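Local coordinates for protein 30-kDa cleavage and polyadenylation specificity factor 30 (Arabidopsis thaliana, PDB 5ZUU) that binds m6A-modified RNA through this YTH domain and, within the CPSF complex, helps select poly(A) sites in pre-mRNA 3'-end formation, at residues R69-G83 with R101-F115. Numbering follows the deposited sequence.
Sequences RHFQGCAKMTSRIGG and RNFSVKWLKLCELSF. With nucleotides of chain F.
Phe115 and Phe71 meet at one end of an antiparallel strand pair, 70-77 with 103-114, in the mixed sheet of the YTH domain. A classic beta bulge interrupts the pair: Leu108 N and Lys109 N both donate to Cys74 O, at 2.8 and 3.3 Å.

Phe115 CB lies 3.7 Å from Arg69 O, which also accepts the hydrogen bond from Phe115 N. With CG anti to the carbonyl carbon (chi1 -70°), the ring slides under the Arg69-His70 peptide. CG lies by Arg69 O and C, and Arg69 C is over the ring centre, 3.4 Å above its plane. CD1 and CE1 form the edge that points at the face of Phe71, a T-shaped pair with CE1 3.6 Å from Phe71 CE2. At the other edge, Phe115 CD2 comes 3.5 Å from OP1 of A8 of chain F. CE2 lies by Arg69 CA and C, and CZ ends near His70 N and O. Replacing Phe115 with an alanine would probably take the edge from the Phe71 face and open a gap beneath the Arg69-His70 peptide.

Farther along, Ala75 CB makes a CH-pi contact over one face of the six-membered ring of Trp107. At the RNA end, the extended Arg69 chain lets NH1 and NH2 both hydrogen-bond to OP2 of G9 of chain F, with NH2 at 2.8 Å.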
ATOM      1  N   ARG A  69       6.307  12.737   6.117  1.00 16.46           N
ATOM      2  CA  ARG A  69       7.742  12.643   5.729  1.00 16.43           C
ATOM      3  C   ARG A  69       8.188  11.152   5.686  1.00 15.00           C
ATOM      4  O   ARG A  69       9.387  10.835   5.802  1.00 12.78           O
ATOM      5  CB  ARG A  69       8.678  13.456   6.689  1.00 16.68           C
ATOM      6  CG  ARG A  69       8.429  14.934   6.748  1.00 20.19           C
ATOM      7  CD  ARG A  69       9.267  15.582   7.834  1.00 22.12           C
ATOM      8  NE  ARG A  69       8.764  16.909   8.156  1.00 23.98           N
ATOM      9  CZ  ARG A  69       9.095  18.031   7.513  1.00 27.49           C
ATOM     10  NH1 ARG A  69       9.978  18.032   6.516  1.00 31.33           N
ATOM     11  NH2 ARG A  69       8.529  19.173   7.846  1.00 26.66           N
ATOM     12  N   HIS A  70       7.239  10.237   5.577  1.00 14.78           N
ATOM     13  CA  HIS A  70       7.558   8.804   5.648  1.00 14.15           C
ATOM     14  C   HIS A  70       6.630   7.995   4.676  1.00 14.60           C
ATOM     15  O   HIS A  70       5.483   8.440   4.350  1.00 14.16           O
ATOM     16  CB  HIS A  70       7.345   8.250   7.088  1.00 13.80           C
ATOM     17  CG  HIS A  70       8.386   8.655   8.081  1.00 14.34           C
ATOM     18  ND1 HIS A  70       8.422   9.910   8.660  1.00 16.08           N
ATOM     19  CD2 HIS A  70       9.396   7.951   8.647  1.00 14.49           C
ATOM     20  CE1 HIS A  70       9.423   9.970   9.518  1.00 15.83           C
ATOM     21  NE2 HIS A  70      10.039   8.793   9.517  1.00 15.99           N
ATOM     22  N   PHE A  71       7.121   6.811   4.280  1.00 12.84           N
ATOM     23  CA  PHE A  71       6.294   5.721   3.801  1.00 11.92           C
ATOM     24  C   PHE A  71       5.981   4.841   4.979  1.00 11.99           C
ATOM     25  O   PHE A  71       6.861   4.638   5.793  1.00 13.08           O
ATOM     26  CB  PHE A  71       6.994   4.914   2.716  1.00 11.06           C
ATOM     27  CG  PHE A  71       7.282   5.703   1.454  1.00 11.11           C
ATOM     28  CD1 PHE A  71       6.286   5.906   0.483  1.00 11.49           C
ATOM     29  CD2 PHE A  71       8.554   6.280   1.241  1.00 11.58           C
ATOM     30  CE1 PHE A  71       6.565   6.658  -0.663  1.00 11.58           C
ATOM     31  CE2 PHE A  71       8.840   7.040   0.083  1.00 11.41           C
ATOM     32  CZ  PHE A  71       7.850   7.224  -0.856  1.00 11.43           C
ATOM     33  N   GLN A  72       4.764   4.272   5.026  1.00 11.74           N
ATOM     34  CA  GLN A  72       4.296   3.449   6.120  1.00 11.10           C
ATOM     35  C   GLN A  72       4.161   1.960   5.783  1.00 12.15           C
ATOM     36  O   GLN A  72       3.816   1.113   6.654  1.00 13.12           O
ATOM     37  CB  GLN A  72       2.949   3.943   6.612  1.00 10.82           C
ATOM     38  CG  GLN A  72       2.957   5.157   7.481  1.00 11.38           C
ATOM     39  CD  GLN A  72       3.138   6.477   6.728  1.00 11.53           C
ATOM     40  OE1 GLN A  72       2.660   6.637   5.623  1.00 10.94           O
ATOM     41  NE2 GLN A  72       3.840   7.398   7.324  1.00 12.16           N
ATOM     42  N   GLY A  73       4.388   1.563   4.548  1.00 12.61           N
ATOM     43  CA  GLY A  73       4.289   0.117   4.214  1.00 12.59           C
ATOM     44  C   GLY A  73       3.835  -0.135   2.817  1.00 12.22           C
ATOM     45  O   GLY A  73       3.735   0.825   2.006  1.00 12.89           O
ATOM     46  N   CYS A  74       3.564  -1.404   2.541  1.00 11.76           N
ATOM     47  CA  CYS A  74       3.130  -1.858   1.257  1.00 11.55           C
ATOM     48  C   CYS A  74       2.111  -2.993   1.417  1.00 11.42           C
ATOM     49  O   CYS A  74       2.137  -3.736   2.395  1.00  9.71           O
ATOM     50  CB  CYS A  74       4.311  -2.218   0.339  1.00 11.98           C
ATOM     51  SG  CYS A  74       5.265  -3.668   0.753  1.00 13.86           S
ATOM     52  N   ALA A  75       1.153  -2.985   0.487  1.00 12.06           N
ATOM     53  CA  ALA A  75       0.038  -3.946   0.392  1.00 12.64           C
ATOM     54  C   ALA A  75      -0.078  -4.441  -1.010  1.00 12.78           C
ATOM     55  O   ALA A  75       0.362  -3.784  -1.934  1.00 13.12           O
ATOM     56  CB  ALA A  75      -1.265  -3.283   0.842  1.00 12.77           C
ATOM     57  N   LYS A  76      -0.582  -5.648  -1.164  1.00 12.55           N
ATOM     58  CA  LYS A  76      -0.967  -6.157  -2.431  1.00 12.95           C
ATOM     59  C   LYS A  76      -2.454  -5.811  -2.660  1.00 13.08           C
ATOM     60  O   LYS A  76      -3.278  -6.026  -1.773  1.00 12.41           O
ATOM     61  CB  LYS A  76      -0.832  -7.683  -2.438  1.00 13.42           C
ATOM     62  CG  LYS A  76      -1.243  -8.308  -3.737  1.00 13.67           C
ATOM     63  CD  LYS A  76      -1.083  -9.795  -3.625  1.00 14.04           C
ATOM     64  CE  LYS A  76      -2.052 -10.524  -4.487  1.00 14.76           C
ATOM     65  NZ  LYS A  76      -1.502 -10.679  -5.835  1.00 16.38           N
ATOM     66  N   MET A  77      -2.777  -5.292  -3.837  1.00 12.65           N
ATOM     67  CA  MET A  77      -4.169  -5.121  -4.262  1.00 12.62           C
ATOM     68  C   MET A  77      -4.749  -6.516  -4.484  1.00 12.05           C
ATOM     69  O   MET A  77      -4.266  -7.228  -5.316  1.00 12.89           O
ATOM     70  CB  MET A  77      -4.191  -4.318  -5.536  1.00 13.31           C
ATOM     71  CG  MET A  77      -5.552  -3.938  -6.051  1.00 13.54           C
ATOM     72  SD  MET A  77      -5.398  -2.952  -7.540  1.00 14.01           S
ATOM     73  CE  MET A  77      -7.152  -2.768  -7.944  1.00 14.33           C
ATOM     74  N   THR A  78      -5.738  -6.947  -3.727  1.00 11.97           N
ATOM     75  CA  THR A  78      -6.241  -8.325  -3.910  1.00 12.69           C
ATOM     76  C   THR A  78      -7.609  -8.457  -4.488  1.00 14.34           C
ATOM     77  O   THR A  78      -8.041  -9.576  -4.666  1.00 17.91           O
ATOM     78  CB  THR A  78      -6.232  -9.077  -2.595  1.00 12.46           C
ATOM     79  OG1 THR A  78      -6.904  -8.302  -1.634  1.00 11.97           O
ATOM     80  CG2 THR A  78      -4.805  -9.208  -2.083  1.00 12.47           C
ATOM     81  N   SER A  79      -8.315  -7.368  -4.788  1.00 13.61           N
ATOM     82  CA  SER A  79      -9.464  -7.501  -5.668  1.00 13.89           C
ATOM     83  C   SER A  79      -9.466  -6.372  -6.698  1.00 13.69           C
ATOM     84  O   SER A  79      -8.872  -5.325  -6.489  1.00 13.52           O
ATOM     85  CB  SER A  79     -10.794  -7.538  -4.907  1.00 12.47           C
ATOM     86  OG  SER A  79     -11.072  -6.261  -4.364  1.00 12.22           O
ATOM     87  N   ARG A  80     -10.159  -6.633  -7.796  1.00 14.69           N
ATOM     88  CA  ARG A  80     -10.408  -5.670  -8.852  1.00 15.77           C
ATOM     89  C   ARG A  80     -11.438  -4.657  -8.312  1.00 16.60           C
ATOM     90  O   ARG A  80     -12.278  -5.018  -7.564  1.00 20.09           O
ATOM     91  CB  ARG A  80     -10.891  -6.384 -10.099  1.00 15.92           C
ATOM     92  CG  ARG A  80     -10.945  -5.448 -11.312  1.00 16.72           C
ATOM     93  CD  ARG A  80     -11.190  -6.257 -12.538  1.00 16.75           C
ATOM     94  NE  ARG A  80     -10.838  -5.544 -13.771  1.00 17.83           N
ATOM     95  CZ  ARG A  80     -11.615  -4.658 -14.433  1.00 18.51           C
ATOM     96  NH1 ARG A  80     -11.160  -4.156 -15.588  1.00 18.50           N
ATOM     97  NH2 ARG A  80     -12.813  -4.255 -13.981  1.00 15.69           N
ATOM     98  N   ILE A  81     -11.292  -3.373  -8.577  1.00 16.82           N
ATOM     99  CA  ILE A  81     -12.280  -2.386  -8.121  1.00 16.58           C
ATOM    100  C   ILE A  81     -13.588  -2.554  -8.938  1.00 18.12           C
ATOM    101  O   ILE A  81     -13.585  -2.565 -10.174  1.00 17.11           O
ATOM    102  CB  ILE A  81     -11.781  -0.945  -8.281  1.00 15.06           C
ATOM    103  CG1 ILE A  81     -10.431  -0.698  -7.530  1.00 14.91           C
ATOM    104  CG2 ILE A  81     -12.842  -0.000  -7.755  1.00 15.37           C
ATOM    105  CD1 ILE A  81      -9.717   0.630  -7.856  1.00 13.38           C
ATOM    106  N   GLY A  82     -14.698  -2.594  -8.226  1.00 20.14           N
ATOM    107  CA  GLY A  82     -16.000  -2.908  -8.783  1.00 23.18           C
ATOM    108  C   GLY A  82     -16.389  -4.117  -7.983  1.00 25.98           C
ATOM    109  O   GLY A  82     -15.537  -4.891  -7.575  1.00 41.51           O
ATOM    110  N   GLY A  83     -17.618  -4.289  -7.658  1.00 23.65           N
ATOM    111  CA  GLY A  83     -17.918  -5.501  -6.866  1.00 23.01           C
ATOM    112  C   GLY A  83     -17.976  -5.094  -5.395  1.00 23.48           C
ATOM    113  O   GLY A  83     -17.170  -4.272  -4.922  1.00 22.60           O
ATOM    114  N   ARG A 101     -14.993   3.070  -4.894  1.00 17.73           N
ATOM    115  CA  ARG A 101     -15.451   1.850  -4.301  1.00 21.52           C
ATOM    116  C   ARG A 101     -14.323   1.168  -3.481  1.00 20.71           C
ATOM    117  O   ARG A 101     -13.125   1.231  -3.850  1.00 19.01           O
ATOM    118  CB  ARG A 101     -15.922   0.920  -5.393  1.00 23.02           C
ATOM    119  CG  ARG A 101     -17.122   1.436  -6.165  1.00 24.70           C
ATOM    120  CD  ARG A 101     -17.252   0.639  -7.450  1.00 26.82           C
ATOM    121  NE  ARG A 101     -18.282   1.264  -8.283  1.00 28.67           N
ATOM    122  CZ  ARG A 101     -19.376   0.687  -8.779  1.00 27.04           C
ATOM    123  NH1 ARG A 101     -19.625  -0.614  -8.670  1.00 26.35           N
ATOM    124  NH2 ARG A 101     -20.195   1.434  -9.498  1.00 27.94           N
ATOM    125  N   ASN A 102     -14.716   0.517  -2.382  1.00 17.88           N
ATOM    126  CA  ASN A 102     -13.755  -0.174  -1.539  1.00 17.56           C
ATOM    127  C   ASN A 102     -13.254  -1.337  -2.338  1.00 16.50           C
ATOM    128  O   ASN A 102     -14.030  -1.969  -3.047  1.00 16.56           O
ATOM    129  CB  ASN A 102     -14.418  -0.736  -0.255  1.00 17.90           C
ATOM    130  CG  ASN A 102     -14.788   0.332   0.744  1.00 17.95           C
ATOM    131  OD1 ASN A 102     -14.349   1.479   0.676  1.00 18.49           O
ATOM    132  ND2 ASN A 102     -15.553  -0.076   1.759  1.00 21.47           N
ATOM    133  N   PHE A 103     -11.966  -1.641  -2.228  1.00 15.85           N
ATOM    134  CA  PHE A 103     -11.415  -2.917  -2.716  1.00 14.76           C
ATOM    135  C   PHE A 103     -10.483  -3.590  -1.656  1.00 14.38           C
ATOM    136  O   PHE A 103     -10.070  -2.977  -0.715  1.00 13.94           O
ATOM    137  CB  PHE A 103     -10.713  -2.705  -4.078  1.00 14.57           C
ATOM    138  CG  PHE A 103      -9.537  -1.762  -4.000  1.00 15.20           C
ATOM    139  CD1 PHE A 103      -9.721  -0.382  -4.076  1.00 14.49           C
ATOM    140  CD2 PHE A 103      -8.228  -2.255  -3.775  1.00 15.23           C
ATOM    141  CE1 PHE A 103      -8.639   0.510  -3.944  1.00 15.38           C
ATOM    142  CE2 PHE A 103      -7.149  -1.360  -3.620  1.00 15.55           C
ATOM    143  CZ  PHE A 103      -7.338   0.022  -3.732  1.00 15.02           C
ATOM    144  N   SER A 104     -10.216  -4.870  -1.802  1.00 15.71           N
ATOM    145  CA  SER A 104      -9.356  -5.595  -0.870  1.00 18.37           C
ATOM    146  C   SER A 104      -7.894  -5.301  -1.070  1.00 16.19           C
ATOM    147  O   SER A 104      -7.404  -5.198  -2.209  1.00 15.84           O
ATOM    148  CB  SER A 104      -9.432  -7.115  -1.092  1.00 19.51           C
ATOM    149  OG  SER A 104     -10.727  -7.504  -0.938  1.00 24.82           O
ATOM    150  N   VAL A 105      -7.198  -5.276   0.045  1.00 14.73           N
ATOM    151  CA  VAL A 105      -5.751  -5.246   0.054  1.00 14.90           C
ATOM    152  C   VAL A 105      -5.294  -6.202   1.148  1.00 14.50           C
ATOM    153  O   VAL A 105      -6.031  -6.458   2.073  1.00 15.29           O
ATOM    154  CB  VAL A 105      -5.160  -3.821   0.216  1.00 13.50           C
ATOM    155  CG1 VAL A 105      -5.654  -2.943  -0.866  1.00 12.98           C
ATOM    156  CG2 VAL A 105      -5.515  -3.192   1.554  1.00 13.98           C
ATOM    157  N   LYS A 106      -4.087  -6.733   0.988  1.00 15.01           N
ATOM    158  CA  LYS A 106      -3.397  -7.506   2.012  1.00 15.28           C
ATOM    159  C   LYS A 106      -2.120  -6.772   2.347  1.00 14.18           C
ATOM    160  O   LYS A 106      -1.242  -6.638   1.495  1.00 12.83           O
ATOM    161  CB  LYS A 106      -3.082  -8.833   1.442  1.00 18.54           C
ATOM    162  CG  LYS A 106      -2.143  -9.735   2.220  1.00 21.31           C
ATOM    163  CD  LYS A 106      -2.132 -11.060   1.450  1.00 24.77           C
ATOM    164  CE  LYS A 106      -0.851 -11.844   1.557  1.00 29.34           C
ATOM    165  NZ  LYS A 106      -1.033 -12.807   2.654  1.00 34.22           N
ATOM    166  N   TRP A 107      -2.026  -6.318   3.589  1.00 13.46           N
ATOM    167  CA  TRP A 107      -0.850  -5.627   4.079  1.00 13.43           C
ATOM    168  C   TRP A 107       0.325  -6.572   4.185  1.00 12.97           C
ATOM    169  O   TRP A 107       0.218  -7.635   4.758  1.00 13.31           O
ATOM    170  CB  TRP A 107      -1.178  -4.970   5.405  1.00 13.08           C
ATOM    171  CG  TRP A 107      -1.980  -3.765   5.172  1.00 12.65           C
ATOM    172  CD1 TRP A 107      -3.357  -3.648   5.245  1.00 12.71           C
ATOM    173  CD2 TRP A 107      -1.511  -2.542   4.617  1.00 12.29           C
ATOM    174  NE1 TRP A 107      -3.746  -2.392   4.859  1.00 12.75           N
ATOM    175  CE2 TRP A 107      -2.646  -1.677   4.497  1.00 12.77           C
ATOM    176  CE3 TRP A 107      -0.246  -2.048   4.311  1.00 12.02           C
ATOM    177  CZ2 TRP A 107      -2.549  -0.375   4.040  1.00 12.95           C
ATOM    178  CZ3 TRP A 107      -0.144  -0.734   3.878  1.00 12.93           C
ATOM    179  CH2 TRP A 107      -1.298   0.079   3.706  1.00 13.04           C
ATOM    180  N   LEU A 108       1.407  -6.237   3.492  1.00 12.61           N
ATOM    181  CA  LEU A 108       2.563  -7.116   3.439  1.00 12.54           C
ATOM    182  C   LEU A 108       3.574  -6.711   4.510  1.00 12.75           C
ATOM    183  O   LEU A 108       4.039  -7.568   5.237  1.00 14.68           O
ATOM    184  CB  LEU A 108       3.153  -7.166   2.057  1.00 12.21           C
ATOM    185  CG  LEU A 108       2.134  -7.538   0.999  1.00 12.18           C
ATOM    186  CD1 LEU A 108       2.737  -7.220  -0.372  1.00 12.30           C
ATOM    187  CD2 LEU A 108       1.667  -8.999   1.078  1.00 12.46           C
ATOM    188  N   LYS A 109       3.856  -5.423   4.631  1.00 11.73           N
ATOM    189  CA  LYS A 109       4.835  -4.908   5.471  1.00 11.76           C
ATOM    190  C   LYS A 109       4.400  -3.555   5.951  1.00 11.79           C
ATOM    191  O   LYS A 109       4.030  -2.680   5.165  1.00 11.18           O
ATOM    192  CB  LYS A 109       6.139  -4.717   4.690  1.00 12.94           C
ATOM    193  CG  LYS A 109       7.308  -4.082   5.471  1.00 13.17           C
ATOM    194  CD  LYS A 109       7.851  -5.034   6.546  1.00 13.95           C
ATOM    195  CE  LYS A 109       8.803  -4.305   7.486  1.00 15.08           C
ATOM    196  NZ  LYS A 109       9.584  -5.144   8.491  1.00 15.64           N
ATOM    197  N   LEU A 110       4.444  -3.374   7.239  1.00 11.45           N
ATOM    198  CA  LEU A 110       4.154  -2.102   7.879  1.00 13.01           C
ATOM    199  C   LEU A 110       5.336  -1.607   8.702  1.00 13.15           C
ATOM    200  O   LEU A 110       5.906  -2.382   9.487  1.00 13.56           O
ATOM    201  CB  LEU A 110       2.948  -2.346   8.800  1.00 13.51           C
ATOM    202  CG  LEU A 110       1.700  -2.387   7.922  1.00 14.22           C
ATOM    203  CD1 LEU A 110       0.579  -3.263   8.530  1.00 14.85           C
ATOM    204  CD2 LEU A 110       1.245  -0.967   7.565  1.00 13.65           C
ATOM    205  N   CYS A 111       5.707  -0.354   8.523  1.00 13.79           N
ATOM    206  CA  CYS A 111       6.959   0.171   9.078  1.00 15.27           C
ATOM    207  C   CYS A 111       6.953   1.700   8.947  1.00 15.39           C
ATOM    208  O   CYS A 111       5.940   2.211   8.581  1.00 16.05           O
ATOM    209  CB  CYS A 111       8.112  -0.430   8.290  1.00 16.90           C
ATOM    210  SG  CYS A 111       8.194   0.129   6.540  1.00 19.21           S
ATOM    211  N   GLU A 112       8.000   2.430   9.333  1.00 14.80           N
ATOM    212  CA  GLU A 112       8.089   3.856   9.078  1.00 15.95           C
ATOM    213  C   GLU A 112       9.375   4.119   8.335  1.00 15.65           C
ATOM    214  O   GLU A 112      10.465   4.074   8.927  1.00 17.72           O
ATOM    215  CB  GLU A 112       8.068   4.713  10.353  1.00 18.16           C
ATOM    216  CG  GLU A 112       6.734   4.777  11.105  1.00 18.58           C
ATOM    217  CD  GLU A 112       5.628   5.612  10.384  1.00 21.26           C
ATOM    218  OE1 GLU A 112       5.917   6.506   9.539  1.00 21.90           O
ATOM    219  OE2 GLU A 112       4.443   5.390  10.710  1.00 22.25           O
ATOM    220  N   LEU A 113       9.274   4.355   7.038  1.00 13.96           N
ATOM    221  CA  LEU A 113      10.449   4.538   6.225  1.00 13.78           C
ATOM    222  C   LEU A 113      10.570   6.030   5.903  1.00 14.06           C
ATOM    223  O   LEU A 113       9.770   6.621   5.165  1.00 13.74           O
ATOM    224  CB  LEU A 113      10.344   3.731   4.956  1.00 13.66           C
ATOM    225  CG  LEU A 113      11.479   3.945   3.940  1.00 14.11           C
ATOM    226  CD1 LEU A 113      12.780   3.372   4.474  1.00 14.09           C
ATOM    227  CD2 LEU A 113      11.125   3.259   2.624  1.00 14.24           C
ATOM    228  N   SER A 114      11.538   6.658   6.516  1.00 13.64           N
ATOM    229  CA  SER A 114      11.802   8.074   6.296  1.00 15.75           C
ATOM    230  C   SER A 114      12.187   8.383   4.855  1.00 14.06           C
ATOM    231  O   SER A 114      12.916   7.621   4.222  1.00 13.57           O
ATOM    232  CB  SER A 114      12.982   8.486   7.205  1.00 17.13           C
ATOM    233  OG  SER A 114      13.437   9.749   6.826  1.00 22.50           O
ATOM    234  N   PHE A 115      11.706   9.511   4.356  1.00 14.48           N
ATOM    235  CA  PHE A 115      12.024  10.019   3.016  1.00 14.66           C
ATOM    236  C   PHE A 115      13.537  10.310   2.863  1.00 15.21           C
ATOM    237  O   PHE A 115      14.082  10.230   1.759  1.00 17.14           O
ATOM    238  CB  PHE A 115      11.235  11.325   2.676  1.00 13.81           C
ATOM    239  CG  PHE A 115       9.726  11.164   2.467  1.00 13.93           C
ATOM    240  CD1 PHE A 115       9.126   9.956   2.204  1.00 13.23           C
ATOM    241  CD2 PHE A 115       8.886  12.308   2.486  1.00 14.41           C
ATOM    242  CE1 PHE A 115       7.750   9.850   2.031  1.00 12.47           C
ATOM    243  CE2 PHE A 115       7.508  12.182   2.296  1.00 13.70           C
ATOM    244  CZ  PHE A 115       6.956  10.958   2.049  1.00 13.08           C
TER
ATOM    245  P     A F   8       8.620  16.577   2.647  1.00 19.08           P
ATOM    246  OP1   A F   8       9.686  15.673   3.184  1.00 23.61           O
ATOM    247  OP2   A F   8       7.271  16.581   3.270  1.00 18.32           O
ATOM    248  O5'   A F   8       9.451  17.916   2.619  1.00 24.14           O
ATOM    249  C5'   A F   8       8.799  19.101   2.739  1.00 30.27           C
ATOM    250  C4'   A F   8       9.637  20.178   2.131  1.00 30.52           C
ATOM    251  O4'   A F   8       9.069  20.506   0.838  1.00 32.19           O
ATOM    252  C3'   A F   8       9.545  21.437   2.982  1.00 30.84           C
ATOM    253  O3'   A F   8      10.682  21.507   3.827  1.00 30.01           O
ATOM    254  C2'   A F   8       9.254  22.529   1.977  1.00 31.54           C
ATOM    255  O2'   A F   8      10.382  23.053   1.293  1.00 31.26           O
ATOM    256  C1'   A F   8       8.442  21.763   0.937  1.00 31.97           C
ATOM    257  N9    A F   8       6.985  21.614   1.160  1.00 29.46           N
ATOM    258  C8    A F   8       6.185  20.536   1.485  1.00 26.54           C
ATOM    259  N7    A F   8       4.901  20.810   1.482  1.00 22.35           N
ATOM    260  C5    A F   8       4.851  22.151   1.129  1.00 23.44           C
ATOM    261  C6    A F   8       3.781  23.033   0.935  1.00 19.56           C
ATOM    262  N6    A F   8       2.503  22.689   1.098  1.00 19.31           N
ATOM    263  N1    A F   8       4.072  24.310   0.606  1.00 19.43           N
ATOM    264  C2    A F   8       5.357  24.655   0.436  1.00 20.67           C
ATOM    265  N3    A F   8       6.450  23.914   0.576  1.00 22.06           N
ATOM    266  C4    A F   8       6.125  22.655   0.919  1.00 24.52           C
ATOM    267  P     G F   9      10.466  21.910   5.306  1.00 32.79           P
ATOM    268  OP1   G F   9      11.792  22.052   5.942  1.00 36.56           O
ATOM    269  OP2   G F   9       9.445  21.036   5.908  1.00 29.87           O
ATOM    270  O5'   G F   9       9.850  23.362   5.138  1.00 34.49           O
ATOM    271  C5'   G F   9       9.241  24.021   6.254  1.00 39.41           C
ATOM    272  C4'   G F   9       8.930  25.423   5.823  1.00 40.98           C
ATOM    273  O4'   G F   9       8.323  25.328   4.503  1.00 36.47           O
ATOM    274  C3'   G F   9       7.953  26.208   6.695  1.00 42.89           C
ATOM    275  O3'   G F   9       8.585  27.075   7.653  1.00 46.67           O
ATOM    276  C2'   G F   9       7.291  27.108   5.671  1.00 38.16           C
ATOM    277  O2'   G F   9       8.240  28.196   5.741  1.00 36.66           O
ATOM    278  C1'   G F   9       7.182  26.156   4.452  1.00 36.33           C
ATOM    279  N9    G F   9       5.974  25.313   4.344  1.00 31.05           N
ATOM    280  C8    G F   9       5.834  23.967   4.602  1.00 26.56           C
ATOM    281  N7    G F   9       4.609  23.538   4.440  1.00 23.07           N
ATOM    282  C5    G F   9       3.902  24.661   4.033  1.00 25.22           C
ATOM    283  C6    G F   9       2.520  24.834   3.748  1.00 23.14           C
ATOM    284  O6    G F   9       1.623  23.993   3.746  1.00 20.75           O
ATOM    285  N1    G F   9       2.233  26.141   3.383  1.00 21.87           N
ATOM    286  C2    G F   9       3.144  27.158   3.322  1.00 22.43           C
ATOM    287  N2    G F   9       2.668  28.356   2.961  1.00 25.69           N
ATOM    288  N3    G F   9       4.420  27.027   3.621  1.00 24.41           N
ATOM    289  C4    G F   9       4.732  25.761   3.959  1.00 27.39           C
TER
HETATM  290  O   HOH W   1      11.968  11.991   6.173  1.00 24.94           O
HETATM  291  O   HOH W   2      -7.186  -9.374   0.701  1.00 22.86           O
HETATM  292  O   HOH W   3     -14.826  -3.275  -5.461  1.00 16.72           O
HETATM  293  O   HOH W   4     -16.906  -2.161  -2.510  1.00 29.11           O